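Local coordinates for protein aminoglycoside-O-phosphotransferase VIII (Streptomyces rimosus, PDB 4H05) that probably transfers a phosphate group from ATP to the 3'-hydroxyl of aminoglycoside antibiotics, an inactivation that gives bacteria resistance to them, at residues A[146-151]-A[166-171]. Numbering follows the deposited sequence.
Sequences RAVAEG and SGERLL
Val-148 sets its two methyl groups over one face of the peptide that joins Gly-167 to Glu-168: CG1 stands almost straight above Gly-167 C, 3.7 Å away, and CG2 lies above the same plane, 3.6 Å from Gly-167 O. CG1 also meets a face of the Glu-168 carboxylate, 3.8 Å from OE2, and so sits in a corner between two flat groups. With CG1 anti to the backbone N (chi1 168°), one branch of the fork is directed to the Gly-167 carbonyl carbon and the Glu-168 carboxylate, the other to Gly-167 O and Leu-171 CB. Glycine suits position 167 because the place where a CB would lie is already closely approached by Val-148 CG1, and without one the CA atoms of Val-148 and Gly-167 can come within 5.2 Å. The oxygen beneath CG2 is not left without a partner, since Leu-171 N donates to it within the helical turn. Leu-171 adds the apolar contact, its CB reaching Val-148 CG2 at 3.9 Å. Glu-168 gets to the valine by a bend at chi2 (71°), which folds its carboxylate back; an acid in a first helical turn also probably interacts favourably with the helix dipole. Ser-166 caps that turn, its OG accepting from Arg-169 N at 2.7 Å, while Arg-169 makes a salt bridge to Glu-173 and a cation-pi contact with Trp-165. At the facing end, Gly-151 closes helix 137-150 in a Schellman motif, whose positive phi glycine adopts readily. The two helix ends run nearly antiparallel, at 167° with axes 9.4 Å apart, as a hairpin joined by a loop without helix or strand. Leu-170 packs on Trp-165 and Phe-272, so helix 167-177 also meets the chain's C-terminal end; the hairpin tip lies in the mainly helical part of this kinase-like fold, away from the five-stranded sheet and the predicted catalytic and magnesium sites.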
# COMPACT_ATOMS: atom_id res chain seq x y z
N ARG A 146 -6.64 -6.72 17.69
CA ARG A 146 -7.01 -5.40 18.24
C ARG A 146 -8.05 -4.68 17.34
O ARG A 146 -8.93 -3.99 17.88
CB ARG A 146 -5.80 -4.46 18.51
CG ARG A 146 -4.93 -4.84 19.72
CD ARG A 146 -3.62 -4.02 19.76
NE ARG A 146 -2.82 -4.13 21.01
CZ ARG A 146 -2.00 -5.14 21.35
NH1 ARG A 146 -1.85 -6.21 20.57
NH2 ARG A 146 -1.32 -5.07 22.49
N ALA A 147 -7.99 -4.83 16.02
CA ALA A 147 -8.95 -4.11 15.17
C ALA A 147 -10.33 -4.69 15.46
O ALA A 147 -11.27 -3.95 15.69
CB ALA A 147 -8.63 -4.20 13.69
N VAL A 148 -10.44 -6.01 15.49
CA VAL A 148 -11.70 -6.65 15.76
C VAL A 148 -12.23 -6.08 17.06
O VAL A 148 -13.33 -5.55 17.09
CB VAL A 148 -11.58 -8.16 15.98
CG1 VAL A 148 -12.90 -8.68 16.57
CG2 VAL A 148 -11.27 -8.85 14.67
N ALA A 149 -11.42 -6.15 18.11
CA ALA A 149 -11.88 -5.79 19.44
C ALA A 149 -12.20 -4.32 19.48
O ALA A 149 -13.03 -3.93 20.27
CB ALA A 149 -10.84 -6.16 20.51
N GLU A 150 -11.56 -3.52 18.63
CA GLU A 150 -11.92 -2.11 18.44
C GLU A 150 -13.16 -1.87 17.58
O GLU A 150 -13.60 -0.71 17.43
CB GLU A 150 -10.76 -1.31 17.76
CG GLU A 150 -10.10 -0.27 18.63
CD GLU A 150 -8.89 -0.83 19.36
OE1 GLU A 150 -7.73 -0.50 18.98
OE2 GLU A 150 -9.11 -1.63 20.29
N GLY A 151 -13.67 -2.88 16.93
CA GLY A 151 -14.72 -2.62 15.95
C GLY A 151 -14.25 -1.64 14.88
O GLY A 151 -15.05 -0.90 14.31
N SER A 166 -18.93 -11.96 11.52
CA SER A 166 -18.64 -11.09 12.63
C SER A 166 -17.15 -10.91 12.62
O SER A 166 -16.41 -11.75 12.08
CB SER A 166 -19.03 -11.75 13.95
OG SER A 166 -18.14 -12.85 14.18
N GLY A 167 -16.71 -9.81 13.20
CA GLY A 167 -15.28 -9.62 13.43
C GLY A 167 -14.66 -10.85 14.10
O GLY A 167 -13.63 -11.33 13.69
N GLU A 168 -15.34 -11.35 15.12
CA GLU A 168 -14.89 -12.43 15.99
C GLU A 168 -14.79 -13.73 15.20
O GLU A 168 -13.90 -14.53 15.42
CB GLU A 168 -15.87 -12.61 17.20
CG GLU A 168 -15.76 -11.59 18.36
CD GLU A 168 -16.25 -10.16 18.05
OE1 GLU A 168 -16.96 -9.96 17.02
OE2 GLU A 168 -15.90 -9.22 18.85
N ARG A 169 -15.71 -13.95 14.29
CA ARG A 169 -15.64 -15.11 13.33
C ARG A 169 -14.52 -14.92 12.29
O ARG A 169 -13.94 -15.88 11.79
CB ARG A 169 -16.93 -15.16 12.55
CG ARG A 169 -16.98 -16.18 11.39
CD ARG A 169 -16.80 -17.61 11.88
NE ARG A 169 -16.87 -18.60 10.81
CZ ARG A 169 -15.84 -19.29 10.32
NH1 ARG A 169 -14.60 -19.11 10.78
NH2 ARG A 169 -16.04 -20.17 9.33
N LEU A 170 -14.26 -13.67 11.92
CA LEU A 170 -13.16 -13.36 10.96
C LEU A 170 -11.83 -13.73 11.61
O LEU A 170 -11.04 -14.52 11.10
CB LEU A 170 -13.16 -11.84 10.64
CG LEU A 170 -13.15 -11.32 9.20
CD1 LEU A 170 -11.96 -10.37 9.13
CD2 LEU A 170 -13.07 -12.39 8.12
N LEU A 171 -11.65 -13.23 12.82
CA LEU A 171 -10.46 -13.52 13.57
C LEU A 171 -10.33 -15.01 13.88
O LEU A 171 -9.20 -15.51 13.84
CB LEU A 171 -10.45 -12.66 14.82
CG LEU A 171 -9.27 -12.80 15.75
CD1 LEU A 171 -8.10 -12.15 15.01
CD2 LEU A 171 -9.63 -12.14 17.10